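Local structure of aspartate aminotransferase, cytoplasmic (Schizosaccharomyces pombe 972h-, 6JPK) at residues K81-V86 with T264-Y269; F113-F118 with F248-F253. The protein catalyses the pyridoxal 5'-phosphate-dependent transfer of an amino group from L-aspartate to 2-oxoglutarate, giving oxaloacetate and L-glutamate. The protein carries 1 engineered substitution. All coordinates share one frame; numbering follows the deposited sequence.

Interaction 1: K81-V86 with T264-Y269; sequences KAAAEV and TGCMHY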
# COMPACT_ATOMS: atom_id res chain seq x y z
N LYS A 81 -5.70 8.50 -15.29
CA LYS A 81 -6.09 9.59 -16.19
C LYS A 81 -7.39 10.24 -15.72
O LYS A 81 -7.49 11.47 -15.67
CB LYS A 81 -6.23 9.08 -17.63
CG LYS A 81 -6.50 10.21 -18.65
CD LYS A 81 -6.72 9.64 -20.05
CE LYS A 81 -7.01 10.74 -21.07
NZ LYS A 81 -7.51 10.16 -22.35
N ALA A 82 -8.40 9.43 -15.38
CA ALA A 82 -9.69 9.97 -14.94
C ALA A 82 -9.57 10.71 -13.61
O ALA A 82 -10.27 11.71 -13.39
CB ALA A 82 -10.71 8.84 -14.81
N ALA A 83 -8.71 10.23 -12.71
CA ALA A 83 -8.53 10.91 -11.43
C ALA A 83 -7.99 12.32 -11.61
O ALA A 83 -8.41 13.26 -10.92
CB ALA A 83 -7.60 10.09 -10.53
N ALA A 84 -7.04 12.48 -12.54
CA ALA A 84 -6.52 13.80 -12.87
C ALA A 84 -7.58 14.66 -13.55
O ALA A 84 -7.68 15.87 -13.28
CB ALA A 84 -5.29 13.67 -13.77
N GLU A 85 -8.36 14.08 -14.45
CA GLU A 85 -9.36 14.86 -15.17
C GLU A 85 -10.39 15.46 -14.21
O GLU A 85 -10.79 16.62 -14.37
CB GLU A 85 -10.05 14.01 -16.24
CG GLU A 85 -9.13 13.69 -17.40
CD GLU A 85 -9.73 12.74 -18.44
OE1 GLU A 85 -9.41 12.91 -19.64
OE2 GLU A 85 -10.50 11.83 -18.07
N VAL A 86 -10.82 14.70 -13.20
CA VAL A 86 -11.88 15.22 -12.33
C VAL A 86 -11.34 16.35 -11.44
O VAL A 86 -12.11 17.25 -11.04
CB VAL A 86 -12.54 14.09 -11.51
CG1 VAL A 86 -11.60 13.57 -10.43
CG2 VAL A 86 -13.88 14.57 -10.88
N THR A 264 -7.87 3.75 -2.30
CA THR A 264 -7.87 4.28 -3.66
C THR A 264 -7.50 5.77 -3.63
O THR A 264 -8.27 6.60 -3.12
CB THR A 264 -9.22 4.05 -4.33
OG1 THR A 264 -9.56 2.66 -4.25
CG2 THR A 264 -9.18 4.47 -5.79
N GLY A 265 -6.34 6.10 -4.19
CA GLY A 265 -5.85 7.46 -4.23
C GLY A 265 -4.90 7.64 -5.39
O GLY A 265 -4.60 6.70 -6.13
N CYS A 266 -4.43 8.87 -5.55
CA CYS A 266 -3.52 9.18 -6.64
C CYS A 266 -2.65 10.37 -6.25
O CYS A 266 -3.15 11.34 -5.67
CB CYS A 266 -4.30 9.49 -7.92
SG CYS A 266 -3.32 9.28 -9.41
N MET A 267 -1.35 10.29 -6.55
CA MET A 267 -0.46 11.43 -6.42
C MET A 267 -0.23 12.02 -7.81
O MET A 267 -0.06 11.28 -8.78
CB MET A 267 0.89 11.05 -5.79
CG MET A 267 1.73 12.25 -5.31
SD MET A 267 3.42 12.34 -5.99
CE MET A 267 3.13 12.91 -7.65
N HIS A 268 -0.24 13.35 -7.90
CA HIS A 268 -0.03 14.03 -9.18
C HIS A 268 1.07 15.07 -9.03
O HIS A 268 1.09 15.82 -8.05
CB HIS A 268 -1.29 14.74 -9.69
CG HIS A 268 -2.52 13.87 -9.70
ND1 HIS A 268 -2.88 13.12 -10.80
CD2 HIS A 268 -3.46 13.65 -8.76
CE1 HIS A 268 -4.00 12.46 -10.52
NE2 HIS A 268 -4.37 12.77 -9.29
N TYR A 269 1.97 15.11 -10.01
CA TYR A 269 2.89 16.22 -10.21
C TYR A 269 2.48 16.93 -11.48
O TYR A 269 2.39 16.30 -12.55
CB TYR A 269 4.34 15.75 -10.29
CG TYR A 269 5.33 16.81 -10.76
CD1 TYR A 269 5.66 17.89 -9.95
CD2 TYR A 269 5.93 16.72 -12.01
CE1 TYR A 269 6.56 18.86 -10.38
CE2 TYR A 269 6.83 17.67 -12.45
CZ TYR A 269 7.15 18.74 -11.63
OH TYR A 269 8.05 19.70 -12.07
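His268 presents the CE1 corner of its imidazole to Ala83 and Ala84, and these van der Waals contacts carry most of the meeting. CE1 lies 3.7 Å from Ala84 CB and 3.6 Å from Ala84 N, with Ala83 C a little farther at 4.1 Å. The ring therefore rests against the helix backbone as well as a methyl group, approaching obliquely. With CG beside the backbone N of His268 and anti to the carbonyl carbon (chi1 -50°), the ring is carried toward the helix and CE1 reaches Ala84. A second, purely apolar touch joins Ala83 CB to Cys266 CB at 4.2 Å. The short side chains of Ala83 and Ala84 are consistent with this close approach: the CA atoms of Ala83 and Cys266 are 7.1 Å apart, and the segment axes come within 9.2 Å at an angle of 71°.

No hydrogen bond passes directly between 81-86 and 264-269; polar linkage is indirect. Both imidazole nitrogens are engaged elsewhere, ND1 with Ser102 OG and NE2 with Gln251 OE1, which fixes the ring's rotation and turns the carbon between them to the helix. Gln251 also gives its NE2 to Ala83 O, so its amide bridges histidine and helix while satisfying buried polar atoms.

The contact is packing within the large domain of a fold type I aminotransferase, away from the residues expected to bind substrate. Strand 264-270 runs antiparallel to both its neighbours, 100-106 and 247-252. Helix 77-87 packs where Cys266 and His268 project, its Ala82 touching helix 297-308, whereas Met267 and Tyr269 meet helix 274-289.

Interaction 2: F113-F118 with F248-F253; sequences FLAASF and FVCQSF. With PO4 (phosphate ion), chain C.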
# COMPACT_ATOMS: atom_id res chain seq x y z
N PHE A 113 2.89 10.04 1.03
CA PHE A 113 4.19 9.40 1.22
C PHE A 113 5.02 9.48 -0.05
O PHE A 113 6.22 9.78 -0.00
CB PHE A 113 4.01 7.94 1.66
CG PHE A 113 5.31 7.20 1.83
CD1 PHE A 113 5.81 6.42 0.80
CD2 PHE A 113 6.04 7.32 3.00
CE1 PHE A 113 7.02 5.75 0.94
CE2 PHE A 113 7.24 6.65 3.16
CZ PHE A 113 7.74 5.86 2.13
N LEU A 114 4.38 9.25 -1.20
CA LEU A 114 5.09 9.36 -2.48
C LEU A 114 5.63 10.76 -2.69
O LEU A 114 6.80 10.94 -3.04
CB LEU A 114 4.15 8.99 -3.63
CG LEU A 114 4.22 7.62 -4.28
CD1 LEU A 114 3.23 7.58 -5.44
CD2 LEU A 114 5.64 7.32 -4.76
N ALA A 115 4.77 11.77 -2.54
CA ALA A 115 5.20 13.13 -2.80
C ALA A 115 6.33 13.52 -1.86
O ALA A 115 7.32 14.12 -2.28
CB ALA A 115 4.02 14.09 -2.65
N ALA A 116 6.21 13.17 -0.58
CA ALA A 116 7.21 13.56 0.41
C ALA A 116 8.53 12.85 0.16
O ALA A 116 9.59 13.47 0.26
CB ALA A 116 6.71 13.28 1.82
N SER A 117 8.49 11.54 -0.15
CA SER A 117 9.72 10.83 -0.49
C SER A 117 10.41 11.47 -1.69
O SER A 117 11.61 11.75 -1.65
CB SER A 117 9.44 9.35 -0.80
OG SER A 117 8.81 8.71 0.29
N PHE A 118 9.65 11.73 -2.75
CA PHE A 118 10.25 12.37 -3.92
C PHE A 118 10.82 13.75 -3.56
O PHE A 118 11.96 14.08 -3.91
CB PHE A 118 9.22 12.52 -5.05
CG PHE A 118 9.77 13.28 -6.21
CD1 PHE A 118 10.56 12.64 -7.15
CD2 PHE A 118 9.56 14.64 -6.33
CE1 PHE A 118 11.11 13.34 -8.21
CE2 PHE A 118 10.11 15.34 -7.37
CZ PHE A 118 10.89 14.69 -8.32
N PHE A 248 2.41 19.87 -6.66
CA PHE A 248 1.99 18.50 -6.37
C PHE A 248 0.58 18.46 -5.82
O PHE A 248 0.12 19.39 -5.14
CB PHE A 248 2.91 17.82 -5.35
CG PHE A 248 4.32 17.64 -5.82
CD1 PHE A 248 5.21 18.71 -5.80
CD2 PHE A 248 4.76 16.40 -6.27
CE1 PHE A 248 6.52 18.54 -6.23
CE2 PHE A 248 6.08 16.22 -6.69
CZ PHE A 248 6.95 17.30 -6.69
N VAL A 249 -0.11 17.35 -6.08
CA VAL A 249 -1.46 17.12 -5.55
C VAL A 249 -1.54 15.69 -5.02
O VAL A 249 -1.16 14.75 -5.72
CB VAL A 249 -2.55 17.34 -6.62
CG1 VAL A 249 -3.93 17.15 -6.00
CG2 VAL A 249 -2.42 18.72 -7.27
N CYS A 250 -2.04 15.54 -3.79
CA CYS A 250 -2.31 14.23 -3.20
C CYS A 250 -3.81 14.06 -3.04
O CYS A 250 -4.45 14.81 -2.30
CB CYS A 250 -1.60 14.08 -1.85
SG CYS A 250 0.16 14.42 -1.93
N GLN A 251 -4.37 13.05 -3.72
CA GLN A 251 -5.81 12.92 -3.92
C GLN A 251 -6.28 11.60 -3.32
O GLN A 251 -5.65 10.56 -3.54
CB GLN A 251 -6.14 12.97 -5.41
CG GLN A 251 -7.57 12.67 -5.80
CD GLN A 251 -7.71 12.60 -7.33
OE1 GLN A 251 -6.77 12.17 -8.01
NE2 GLN A 251 -8.83 13.06 -7.86
N SER A 252 -7.37 11.65 -2.56
CA SER A 252 -7.97 10.47 -1.97
C SER A 252 -9.40 10.32 -2.44
O SER A 252 -10.13 11.32 -2.55
CB SER A 252 -7.94 10.55 -0.42
OG SER A 252 -8.69 9.50 0.16
N PHE A 253 -9.81 9.08 -2.72
CA PHE A 253 -11.21 8.77 -2.97
C PHE A 253 -11.85 8.05 -1.79
O PHE A 253 -12.95 7.51 -1.92
CB PHE A 253 -11.35 7.92 -4.25
CG PHE A 253 -10.98 8.67 -5.49
CD1 PHE A 253 -9.66 8.73 -5.93
CD2 PHE A 253 -11.94 9.35 -6.22
CE1 PHE A 253 -9.31 9.43 -7.07
CE2 PHE A 253 -11.60 10.05 -7.36
CZ PHE A 253 -10.28 10.10 -7.78
P PO4 C . -6.63 8.14 3.26
O1 PO4 C . -5.21 7.64 3.42
O2 PO4 C . -6.99 8.34 1.80
O3 PO4 C . -7.56 7.13 3.90
O4 PO4 C . -6.84 9.47 3.95
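Ala115 and Phe248 mark the nearest backbone approach, with CA atoms 7.2 Å apart, where helix 113-118 and strand 248-252 run nearly antiparallel at 156° with their axes 9.0 Å apart. The aromatic part of the contact is Phe118 against Phe248. Their rings meet rim to rim, with centroids 5.9 Å apart and planes at 46°, and neither covers the other's face. Phe118 CD2 comes to 3.7 Å from Phe248 CZ, while Phe118 CE2 lies in the plane of the Phe248 ring, at its edge. Phe118 reaches from the helix toward the strand because its CG stands anti to the backbone N (chi1 175°). One turn earlier, Ala115 CB touches the sulfur, at 3.9 Å from Cys250 SG, and lies more loosely against the Phe248 ring. Toward the N-terminal end of the helical segment, Phe113 O accepts from both Ser117 N and Ser117 OG, from opposite faces of its carbonyl plane.

This is a helix laid over the central, mostly parallel sheet of the large domain of the fold type I PLP enzymes. At the far end of the strand, Ser252 OG donates a 2.6 Å hydrogen bond to O2 of a phosphate ion, probably from the crystallisation liquor. Ser107, Gly108 and Thr109 at the start of helix 107-127, Arg263, and Tyr70 of the second subunit also bind this ion, consistent with the site that holds the cofactor's phosphate in aspartate aminotransferases.

Phe118 additionally stacks on Phe122 and meets Phe6 and Ile9 of the second subunit. An alanine here would take away the ring, which is likely to open a gap beside Phe248 and to leave Phe122 and, across the subunit boundary, Phe6 without this aromatic partner.

How the interactions relate
Interactions 1 and 2, with centres about 10 Å apart, meet through neighbouring antiparallel strands of one sheet. One of the backbone links between the strands is His268 N to Val249 O, a probable hydrogen bond of 2.8 Å. Residues of both strands pack with both helices: Gln251 of 248-253 touches Val86, whereas Met267 of 264-269 brings SD to 3.7 Å from Ala115 CA. Aromatic packing continues the link, with Tyr269 CD1 3.6 Å from Phe248 CZ. Interaction 2 is the closer to the active site: its strand ends at the phosphate site, and the Cys250 side chain is about 8 Å from that of Trp138, an L-aspartate-binding residue by similarity.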